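Local coordinates for cupin 2 conserved barrel domain protein (Desulfovibrio desulfuricans subsp. desulfuricans str. G20, PDB 2Q30), which is of unknown function but belongs to the cupin superfamily, folding as a double-stranded beta-helix barrel that pairs with a second copy of itself, at residues A[7-11]-A[26-30]; A[17-23]-A[38-44]; A[57-63]-A[100-106]. One frame throughout, in Å; residues are numbered along the deposited sequence.

All three contacts feed one antiparallel sheet of the cupin barrel, in the order 23-29, 34-40, 100-107, 56-63, 82-87. Contact 3 joins two of its inner strands, 100-107 and 56-63, about 4 Å from the centre of the chain. Contact 2, centred about 14 Å from contact 3, secures a loop against the end of strand 34-40, where the backbones of Phe38 and Phe40 hydrogen-bond to Val102 and Met100. The centres of contacts 1 and 3 are about 12 Å apart, yet they touch, Leu11 O lying 2.7 Å from Lys101 NZ in a probable hydrogen bond. Both reach the second subunit. No active site is established; 1,2-ethanediol molecules, probably from crystallisation, lie near Phe17 and Glu63.

Contact 1: A[7-11]-A[26-30]; sequences KSHNL and LVHES
The imidazole of His9 lies against Val27, whose CG1 methyl sits over the centre of one ring face in a CH-pi contact, 3.8 Å from the ring centroid. Followed outward, CB of His9 only carries the ring across, and CG is the first atom to meet Val27 CG1. CD2 comes closest to Val27 CG1, at 3.7 Å. CE1, farther out, lies 3.6 Å from Val27 O, while NE2 accepts a weak hydrogen bond of 3.0 Å from Lys7 NZ, which approaches at the ring edge. With chi1 of 174°, Val27 carries CG1 anti to its backbone N and under the imidazole, and its other branch, CG2, packs on Leu11 CD2 at 4.0 Å. A branched, compact valine thus serves a ring and a leucine at once. Lys7, long enough to curl over from its strand, also brings NZ to 2.7 Å from His28 ND1, obliquely to that ring; both NZ contacts are tentative, as Lys7 has two conformers.

The strands run antiparallel, but with axes 9.0 Å apart no clear hydrogen bond joins them, and each contact involves a side chain. Residues 7-10 pair instead with a strand of the second subunit; Val27 and His28 both oppose Ile35, a classic beta bulge. This is an N-terminal arm continuing a neighbouring subunit's sheet across a dimer interface.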
loop_
_atom_site.group_PDB
_atom_site.type_symbol
_atom_site.label_atom_id
_atom_site.label_comp_id
_atom_site.label_asym_id
_atom_site.label_seq_id
_atom_site.Cartn_x
_atom_site.Cartn_y
_atom_site.Cartn_z
ATOM N N LYS A 7 13.857 0.712 -5.309
ATOM C CA LYS A 7 13.378 1.861 -6.089
ATOM C C LYS A 7 12.031 2.344 -5.581
ATOM O O LYS A 7 11.292 1.621 -4.909
ATOM C CB LYS A 7 13.383 1.641 -7.625
ATOM C CG LYS A 7 12.145 1.077 -8.315
ATOM C CD LYS A 7 11.590 -0.169 -7.685
ATOM C CE LYS A 7 10.782 -0.991 -8.675
ATOM N NZ LYS A 7 9.669 -1.642 -7.997
ATOM N N SER A 8 11.768 3.615 -5.862
ATOM C CA SER A 8 10.542 4.258 -5.412
ATOM C C SER A 8 9.730 4.753 -6.601
ATOM O O SER A 8 10.293 5.046 -7.660
ATOM C CB SER A 8 10.844 5.417 -4.473
ATOM O OG SER A 8 11.297 6.536 -5.217
ATOM N N HIS A 9 8.422 4.891 -6.388
ATOM C CA HIS A 9 7.489 5.378 -7.395
ATOM C C HIS A 9 6.599 6.401 -6.744
ATOM O O HIS A 9 5.925 6.093 -5.773
ATOM C CB HIS A 9 6.637 4.250 -7.971
ATOM C CG HIS A 9 7.415 3.022 -8.333
ATOM N ND1 HIS A 9 7.778 2.729 -9.630
ATOM C CD2 HIS A 9 7.890 2.007 -7.569
ATOM C CE1 HIS A 9 8.456 1.596 -9.649
ATOM N NE2 HIS A 9 8.542 1.139 -8.412
ATOM N N ASN A 10 6.589 7.623 -7.270
ATOM C CA ASN A 10 5.775 8.683 -6.712
ATOM C C ASN A 10 4.466 8.556 -7.444
ATOM O O ASN A 10 4.253 9.201 -8.445
ATOM C CB ASN A 10 6.452 10.029 -6.891
ATOM C CG ASN A 10 7.697 10.147 -6.062
ATOM O OD1 ASN A 10 7.893 9.397 -5.106
ATOM N ND2 ASN A 10 8.546 11.080 -6.419
ATOM N N LEU A 11 3.599 7.710 -6.906
ATOM C CA LEU A 11 2.350 7.359 -7.586
ATOM C C LEU A 11 1.328 8.465 -7.708
ATOM O O LEU A 11 0.434 8.335 -8.517
ATOM C CB LEU A 11 1.710 6.143 -6.941
ATOM C CG LEU A 11 2.527 4.847 -6.908
ATOM C CD1 LEU A 11 1.762 3.798 -6.125
ATOM C CD2 LEU A 11 2.814 4.351 -8.328
ATOM N N LEU A 26 1.249 -1.311 -14.166
ATOM C CA LEU A 26 2.116 -2.222 -13.442
ATOM C C LEU A 26 3.166 -1.396 -12.738
ATOM O O LEU A 26 3.834 -0.596 -13.374
ATOM C CB LEU A 26 2.815 -3.192 -14.391
ATOM C CG LEU A 26 3.694 -4.273 -13.743
ATOM C CD1 LEU A 26 2.878 -5.145 -12.753
ATOM C CD2 LEU A 26 4.288 -5.109 -14.847
ATOM N N VAL A 27 3.282 -1.576 -11.428
ATOM C CA VAL A 27 4.259 -0.845 -10.625
ATOM C C VAL A 27 5.468 -1.740 -10.464
ATOM O O VAL A 27 6.592 -1.315 -10.693
ATOM C CB VAL A 27 3.649 -0.381 -9.282
ATOM C CG1 VAL A 27 4.692 0.272 -8.340
ATOM C CG2 VAL A 27 2.464 0.580 -9.568
ATOM N N HIS A 28 5.233 -2.979 -10.068
ATOM C CA HIS A 28 6.310 -3.928 -9.825
ATOM C C HIS A 28 5.807 -5.360 -9.991
ATOM O O HIS A 28 4.626 -5.663 -9.721
ATOM C CB HIS A 28 6.826 -3.700 -8.398
ATOM C CG HIS A 28 7.963 -4.577 -8.000
ATOM N ND1 HIS A 28 9.270 -4.300 -8.341
ATOM C CD2 HIS A 28 7.993 -5.711 -7.269
ATOM C CE1 HIS A 28 10.060 -5.227 -7.833
ATOM N NE2 HIS A 28 9.311 -6.099 -7.185
ATOM N N GLU A 29 6.694 -6.223 -10.473
ATOM C CA GLU A 29 6.400 -7.630 -10.499
ATOM C C GLU A 29 7.693 -8.430 -10.293
ATOM O O GLU A 29 8.688 -8.196 -10.966
ATOM C CB GLU A 29 5.680 -8.013 -11.788
ATOM C CG GLU A 29 5.195 -9.442 -11.751
ATOM C CD GLU A 29 4.291 -9.836 -12.908
ATOM O OE1 GLU A 29 4.194 -9.078 -13.915
ATOM O OE2 GLU A 29 3.706 -10.946 -12.796
ATOM N N SER A 30 7.654 -9.344 -9.331
ATOM C CA SER A 30 8.778 -10.244 -9.035
ATOM C C SER A 30 8.187 -11.572 -8.607
ATOM O O SER A 30 6.984 -11.768 -8.647
ATOM C CB SER A 30 9.598 -9.656 -7.877
ATOM O OG SER A 30 8.811 -9.604 -6.697
#

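Contact 2: A[17-23]-A[38-44]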
loop_
_atom_site.group_PDB
_atom_site.type_symbol
_atom_site.label_atom_id
_atom_site.label_comp_id
_atom_site.label_asym_id
_atom_site.label_seq_id
_atom_site.Cartn_x
_atom_site.Cartn_y
_atom_site.Cartn_z
ATOM N N PHE A 17 -5.600 9.244 -16.377
ATOM C CA PHE A 17 -7.021 8.919 -16.451
ATOM C C PHE A 17 -7.365 8.468 -17.853
ATOM O O PHE A 17 -6.636 8.734 -18.800
ATOM C CB PHE A 17 -7.896 10.120 -16.109
ATOM C CG PHE A 17 -7.768 10.584 -14.698
ATOM C CD1 PHE A 17 -8.256 9.798 -13.647
ATOM C CD2 PHE A 17 -7.225 11.837 -14.407
ATOM C CE1 PHE A 17 -8.155 10.238 -12.324
ATOM C CE2 PHE A 17 -7.137 12.279 -13.092
ATOM C CZ PHE A 17 -7.594 11.480 -12.052
ATOM N N ASP A 18 -8.486 7.766 -17.958
ATOM C CA ASP A 18 -9.082 7.356 -19.236
ATOM C C ASP A 18 -10.579 7.568 -18.991
ATOM O O ASP A 18 -11.120 6.997 -18.042
ATOM C CB ASP A 18 -8.674 5.913 -19.525
ATOM C CG ASP A 18 -9.276 5.329 -20.822
ATOM O OD1 ASP A 18 -10.447 5.574 -21.175
ATOM O OD2 ASP A 18 -8.549 4.546 -21.457
ATOM N N ASP A 19 -11.239 8.397 -19.804
ATOM C CA ASP A 19 -12.683 8.667 -19.596
ATOM C C ASP A 19 -13.624 7.509 -19.913
ATOM O O ASP A 19 -14.781 7.564 -19.478
ATOM C CB ASP A 19 -13.160 9.964 -20.322
ATOM C CG ASP A 19 -12.771 11.285 -19.560
ATOM O OD1 ASP A 19 -12.255 11.280 -18.418
ATOM O OD2 ASP A 19 -13.004 12.363 -20.116
ATOM N N GLN A 20 -13.153 6.495 -20.654
ATOM C CA GLN A 20 -13.997 5.345 -21.033
ATOM C C GLN A 20 -13.919 4.208 -20.024
ATOM O O GLN A 20 -14.883 3.448 -19.873
ATOM C CB GLN A 20 -13.697 4.845 -22.457
ATOM C CG GLN A 20 -14.251 5.729 -23.583
ATOM C CD GLN A 20 -13.507 7.041 -23.750
ATOM O OE1 GLN A 20 -12.297 7.056 -23.967
ATOM N NE2 GLN A 20 -14.234 8.151 -23.666
ATOM N N ARG A 21 -12.794 4.087 -19.331
ATOM C CA ARG A 21 -12.635 3.033 -18.332
ATOM C C ARG A 21 -11.442 3.315 -17.434
ATOM O O ARG A 21 -10.627 4.175 -17.764
ATOM C CB ARG A 21 -12.434 1.694 -19.047
ATOM C CG ARG A 21 -11.253 1.729 -20.045
ATOM C CD ARG A 21 -10.734 0.375 -20.313
ATOM N NE ARG A 21 -9.949 -0.069 -19.167
ATOM C CZ ARG A 21 -9.326 -1.236 -19.071
ATOM N NH1 ARG A 21 -9.405 -2.160 -20.033
ATOM N NH2 ARG A 21 -8.626 -1.488 -17.969
ATOM N N PHE A 22 -11.323 2.570 -16.334
ATOM C CA PHE A 22 -10.162 2.712 -15.419
ATOM C C PHE A 22 -8.815 2.421 -16.111
ATOM O O PHE A 22 -8.746 1.662 -17.089
ATOM C CB PHE A 22 -10.293 1.807 -14.194
ATOM C CG PHE A 22 -10.254 0.326 -14.506
ATOM C CD1 PHE A 22 -9.038 -0.361 -14.573
ATOM C CD2 PHE A 22 -11.439 -0.376 -14.744
ATOM C CE1 PHE A 22 -9.004 -1.741 -14.857
ATOM C CE2 PHE A 22 -11.424 -1.746 -15.050
ATOM C CZ PHE A 22 -10.208 -2.433 -15.106
ATOM N N VAL A 23 -7.760 3.011 -15.574
ATOM C CA VAL A 23 -6.397 2.825 -16.054
ATOM C C VAL A 23 -5.703 1.907 -15.054
ATOM O O VAL A 23 -5.740 2.164 -13.846
ATOM C CB VAL A 23 -5.593 4.157 -16.136
ATOM C CG1 VAL A 23 -4.106 3.892 -16.396
ATOM C CG2 VAL A 23 -6.149 5.085 -17.235
ATOM N N PHE A 38 -4.540 1.245 -9.984
ATOM C CA PHE A 38 -5.774 1.468 -10.753
ATOM C C PHE A 38 -6.182 2.909 -10.508
ATOM O O PHE A 38 -6.259 3.332 -9.356
ATOM C CB PHE A 38 -6.859 0.504 -10.355
ATOM C CG PHE A 38 -6.529 -0.931 -10.631
ATOM C CD1 PHE A 38 -5.876 -1.708 -9.685
ATOM C CD2 PHE A 38 -6.904 -1.529 -11.843
ATOM C CE1 PHE A 38 -5.588 -3.056 -9.951
ATOM C CE2 PHE A 38 -6.614 -2.850 -12.112
ATOM C CZ PHE A 38 -5.969 -3.626 -11.166
ATOM N N THR A 39 -6.344 3.681 -11.585
ATOM C CA THR A 39 -6.698 5.100 -11.492
ATOM C C THR A 39 -8.072 5.244 -12.137
ATOM O O THR A 39 -8.291 4.810 -13.276
ATOM C CB THR A 39 -5.680 6.004 -12.163
ATOM O OG1 THR A 39 -4.351 5.654 -11.699
ATOM C CG2 THR A 39 -6.001 7.471 -11.856
ATOM N N PHE A 40 -8.976 5.842 -11.383
ATOM C CA PHE A 40 -10.354 5.972 -11.758
ATOM C C PHE A 40 -10.797 7.404 -11.784
ATOM O O PHE A 40 -10.422 8.187 -10.910
ATOM C CB PHE A 40 -11.227 5.319 -10.681
ATOM C CG PHE A 40 -10.874 3.902 -10.361
ATOM C CD1 PHE A 40 -11.439 2.860 -11.067
ATOM C CD2 PHE A 40 -9.996 3.604 -9.315
ATOM C CE1 PHE A 40 -11.136 1.531 -10.752
ATOM C CE2 PHE A 40 -9.694 2.279 -8.995
ATOM C CZ PHE A 40 -10.278 1.248 -9.717
ATOM N N LYS A 41 -11.608 7.726 -12.788
ATOM C CA LYS A 41 -12.396 8.944 -12.777
ATOM C C LYS A 41 -13.587 8.565 -11.908
ATOM O O LYS A 41 -13.915 7.370 -11.773
ATOM C CB LYS A 41 -12.886 9.371 -14.165
ATOM C CG LYS A 41 -11.815 9.902 -15.125
ATOM C CD LYS A 41 -11.106 11.181 -14.628
ATOM C CE LYS A 41 -11.977 12.427 -14.490
ATOM N NZ LYS A 41 -11.189 13.542 -13.823
ATOM N N ALA A 42 -14.198 9.570 -11.286
ATOM C CA ALA A 42 -15.378 9.387 -10.422
ATOM C C ALA A 42 -16.443 8.571 -11.161
ATOM O O ALA A 42 -16.707 8.827 -12.337
ATOM C CB ALA A 42 -15.953 10.763 -9.993
ATOM N N GLY A 43 -16.985 7.556 -10.495
ATOM C CA GLY A 43 -17.995 6.678 -11.087
ATOM C C GLY A 43 -17.455 5.466 -11.818
ATOM O O GLY A 43 -18.228 4.573 -12.143
ATOM N N GLN A 44 -16.146 5.416 -12.087
ATOM C CA GLN A 44 -15.554 4.246 -12.746
ATOM C C GLN A 44 -15.352 3.152 -11.709
ATOM O O GLN A 44 -15.338 3.402 -10.477
ATOM C CB GLN A 44 -14.254 4.577 -13.451
ATOM C CG GLN A 44 -14.428 5.585 -14.578
ATOM C CD GLN A 44 -13.148 5.787 -15.386
ATOM O OE1 GLN A 44 -12.048 5.722 -14.850
ATOM N NE2 GLN A 44 -13.295 6.071 -16.672
HETATM O O HOH W 1 -9.412 6.557 -15.393
HETATM O O HOH W 2 -3.131 3.373 -12.413
#
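Phe17 offers one face of its ring to the aliphatic part of Lys41, whose CD lies 3.3 Å from Phe17 CD1, toward the rim. Bends at chi2 and chi3 fold the lysine back over the ring, putting NZ 4.3 Å from the Phe17 ring centroid as a cation-pi partner. Lysine suits the place because its methylenes cover the aromatic face while the ammonium also forms a salt bridge with Asp99. Thr39 CG2 touches the same ring obliquely.

Gln44 uses both ends of its amide. NE2 donates to Asp18 O at 2.7 Å with an N-H...O angle of 164°, in both the carbonyl and the amide plane. OE1 accepts from Lys41 N at 2.9 Å, the donor standing well above the amide plane. A water accepts from Asp18 N and lies within hydrogen-bonding distance of Gln44 OE1 and Thr39 O. Phe22 has chi1 of 65°, which lays its side chain alongside Phe38 and Phe40: Phe22 CB packs on Phe40 CD1 at 3.5 Å, and Phe22 CD1 reaches the edge of the Phe38 ring, 3.7 Å from CD2, the two planes inclined at 60°. Arg21 grips Phe22 O side-on with NE and NH2.

Val23 and Thr39 close the join as a hydrogen-bonded antiparallel pair, Val23 N to Thr39 O and Thr39 N to Val23 O. An Asx turn at Asp18 shapes one segment, and a type II beta turn, Lys41 to Gln44 with Gly43 at its positive-phi position, shapes the other: a loop docked onto a turn where cupin-barrel strand 23-29 starts and its antiparallel partner 34-40 finishes.

Contact 3: A[57-63]-A[100-106]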
loop_
_atom_site.group_PDB
_atom_site.type_symbol
_atom_site.label_atom_id
_atom_site.label_comp_id
_atom_site.label_asym_id
_atom_site.label_seq_id
_atom_site.Cartn_x
_atom_site.Cartn_y
_atom_site.Cartn_z
ATOM N N LEU A 57 -4.457 -10.414 -1.529
ATOM C CA LEU A 57 -4.136 -9.083 -2.029
ATOM C C LEU A 57 -4.474 -8.058 -0.979
ATOM O O LEU A 57 -5.303 -8.312 -0.103
ATOM C CB LEU A 57 -4.860 -8.712 -3.328
ATOM C CG LEU A 57 -6.383 -8.468 -3.290
ATOM C CD1 LEU A 57 -6.827 -7.677 -4.494
ATOM C CD2 LEU A 57 -7.110 -9.763 -3.208
ATOM N N ASN A 58 -3.836 -6.895 -1.076
ATOM C CA ASN A 58 -4.275 -5.761 -0.284
ATOM C C ASN A 58 -4.505 -4.627 -1.280
ATOM O O ASN A 58 -3.767 -4.521 -2.272
ATOM C CB ASN A 58 -3.369 -5.450 0.917
ATOM C CG ASN A 58 -2.074 -4.749 0.551
ATOM O OD1 ASN A 58 -2.063 -3.593 0.192
ATOM N ND2 ASN A 58 -0.978 -5.428 0.755
ATOM N N ILE A 59 -5.538 -3.836 -1.052
ATOM C CA ILE A 59 -5.864 -2.697 -1.900
ATOM C C ILE A 59 -5.790 -1.475 -1.002
ATOM O O ILE A 59 -6.573 -1.379 -0.065
ATOM C CB ILE A 59 -7.258 -2.785 -2.516
ATOM C CG1 ILE A 59 -7.419 -4.082 -3.308
ATOM C CG2 ILE A 59 -7.522 -1.531 -3.371
ATOM C CD1 ILE A 59 -8.763 -4.255 -4.015
ATOM N N VAL A 60 -4.890 -0.542 -1.317
ATOM C CA VAL A 60 -4.701 0.667 -0.524
ATOM C C VAL A 60 -5.221 1.872 -1.294
ATOM O O VAL A 60 -4.825 2.078 -2.424
ATOM C CB VAL A 60 -3.204 0.883 -0.222
ATOM C CG1 VAL A 60 -3.040 2.104 0.722
ATOM C CG2 VAL A 60 -2.638 -0.381 0.409
ATOM N N VAL A 61 -6.099 2.669 -0.682
ATOM C CA VAL A 61 -6.631 3.863 -1.341
ATOM C C VAL A 61 -5.606 4.978 -1.107
ATOM O O VAL A 61 -5.421 5.423 0.013
ATOM C CB VAL A 61 -8.026 4.297 -0.823
ATOM C CG1 VAL A 61 -8.527 5.479 -1.619
ATOM C CG2 VAL A 61 -9.025 3.123 -0.900
ATOM N N LEU A 62 -4.966 5.408 -2.183
ATOM C CA LEU A 62 -3.946 6.458 -2.146
ATOM C C LEU A 62 -4.526 7.841 -2.216
ATOM O O LEU A 62 -3.975 8.764 -1.643
ATOM C CB LEU A 62 -3.023 6.324 -3.342
ATOM C CG LEU A 62 -2.341 4.988 -3.567
ATOM C CD1 LEU A 62 -1.601 5.056 -4.899
ATOM C CD2 LEU A 62 -1.417 4.670 -2.405
ATOM N N GLU A 63 -5.564 7.998 -3.023
ATOM C CA GLU A 63 -6.181 9.297 -3.226
ATOM C C GLU A 63 -7.613 9.096 -3.609
ATOM O O GLU A 63 -7.949 8.118 -4.307
ATOM C CB GLU A 63 -5.397 10.074 -4.298
ATOM C CG GLU A 63 -5.941 11.447 -4.761
ATOM C CD GLU A 63 -5.988 12.543 -3.704
ATOM O OE1 GLU A 63 -5.777 12.302 -2.505
ATOM O OE2 GLU A 63 -6.279 13.696 -4.090
HETATM N N MSE A 100 -10.064 8.686 -8.136
HETATM C CA MSE A 100 -9.440 7.830 -7.149
HETATM C C MSE A 100 -8.300 7.023 -7.710
HETATM O O MSE A 100 -8.336 6.603 -8.871
HETATM C CB MSE A 100 -10.512 6.865 -6.665
HETATM C CG MSE A 100 -10.202 6.067 -5.431
HETATM SE SE MSE A 100 -11.487 4.627 -5.296
HETATM C CE MSE A 100 -10.622 3.357 -6.323
ATOM N N LYS A 101 -7.284 6.813 -6.879
ATOM C CA LYS A 101 -6.198 5.917 -7.226
ATOM C C LYS A 101 -5.972 4.950 -6.073
ATOM O O LYS A 101 -5.971 5.345 -4.886
ATOM C CB LYS A 101 -4.932 6.650 -7.633
ATOM C CG LYS A 101 -3.881 5.758 -8.245
ATOM C CD LYS A 101 -2.716 6.555 -8.806
ATOM C CE LYS A 101 -1.652 5.677 -9.488
ATOM N NZ LYS A 101 -0.623 6.540 -10.189
ATOM N N VAL A 102 -5.795 3.681 -6.438
ATOM C CA VAL A 102 -5.495 2.617 -5.484
ATOM C C VAL A 102 -4.267 1.835 -5.915
ATOM O O VAL A 102 -3.927 1.828 -7.084
ATOM C CB VAL A 102 -6.698 1.641 -5.273
ATOM C CG1 VAL A 102 -7.914 2.422 -4.784
ATOM C CG2 VAL A 102 -7.001 0.834 -6.534
ATOM N N LEU A 103 -3.622 1.195 -4.940
ATOM C CA LEU A 103 -2.462 0.345 -5.163
ATOM C C LEU A 103 -2.819 -1.037 -4.683
ATOM O O LEU A 103 -3.278 -1.202 -3.567
ATOM C CB LEU A 103 -1.261 0.855 -4.376
ATOM C CG LEU A 103 0.072 0.171 -4.728
ATOM C CD1 LEU A 103 0.442 0.361 -6.211
ATOM C CD2 LEU A 103 1.174 0.749 -3.827
ATOM N N VAL A 104 -2.580 -2.025 -5.528
ATOM C CA VAL A 104 -2.873 -3.399 -5.214
ATOM C C VAL A 104 -1.570 -4.155 -5.150
ATOM O O VAL A 104 -0.798 -4.052 -6.068
ATOM C CB VAL A 104 -3.794 -4.022 -6.294
ATOM C CG1 VAL A 104 -4.112 -5.520 -5.955
ATOM C CG2 VAL A 104 -5.057 -3.197 -6.423
ATOM N N THR A 105 -1.356 -4.905 -4.067
ATOM C CA THR A 105 -0.204 -5.785 -3.858
ATOM C C THR A 105 -0.774 -7.192 -3.696
ATOM O O THR A 105 -1.637 -7.416 -2.850
ATOM C CB THR A 105 0.633 -5.400 -2.622
ATOM O OG1 THR A 105 1.076 -4.043 -2.796
ATOM C CG2 THR A 105 1.855 -6.337 -2.501
ATOM N N ILE A 106 -0.294 -8.103 -4.523
ATOM C CA ILE A 106 -0.766 -9.479 -4.616
ATOM C C ILE A 106 0.414 -10.380 -4.288
ATOM O O ILE A 106 1.446 -10.252 -4.929
ATOM C CB ILE A 106 -1.274 -9.775 -6.048
ATOM C CG1 ILE A 106 -2.247 -8.674 -6.538
ATOM C CG2 ILE A 106 -1.902 -11.150 -6.091
ATOM C CD1 ILE A 106 -2.590 -8.779 -8.017
HETATM O O HOH W 3 -0.837 -2.305 -2.234
#
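Asn58 and Thr105 face each other as a hydrogen-bonded antiparallel pair, with Asn58 N to Thr105 O at 2.9 Å and Thr105 N to Asn58 O at 3.0 Å. Val60 and Leu103 repeat the pattern: Val60 N meets Leu103 O at 2.8 Å, and Leu103 N meets Val60 O at 2.9 Å. Farther on, Lys101 O takes two donors, Leu62 N at 2.9 Å and Glu63 N at 3.3 Å; the second is the straighter bond (159° against 144°) and lies on a lone pair. Lys101 N returns a bond to Glu63 O.

Buried side-chain polar atoms are met too. With chi1 of 76°, Asn58 runs beside Thr105, and a water donates to Asn58 OD1 at 3.0 Å while lying 2.6 Å from Thr105 OG1. Thr105 OG1 also bonds to Asn58 ND2 of the second subunit, and Asn58 ND2 donates a weak bond to Thr105 OG1 of that subunit. Lys101 extends NZ to Leu11 O. Glu63, partly exposed, reaches Arg80 of the second subunit through OE1 in a salt bridge.

The opposite face, carrying Leu57, Ile59, Val61, Val102 and Val104, is wholly apolar; its beta-branched valines and isoleucine suit extended strands, and Leu57 and Ile59 pack on strand 92-96. Leu62 and Glu63 both oppose Lys101, a classic beta bulge where the central strand, 100-107, meets its neighbour 56-63 in a cupin double-stranded beta-helix.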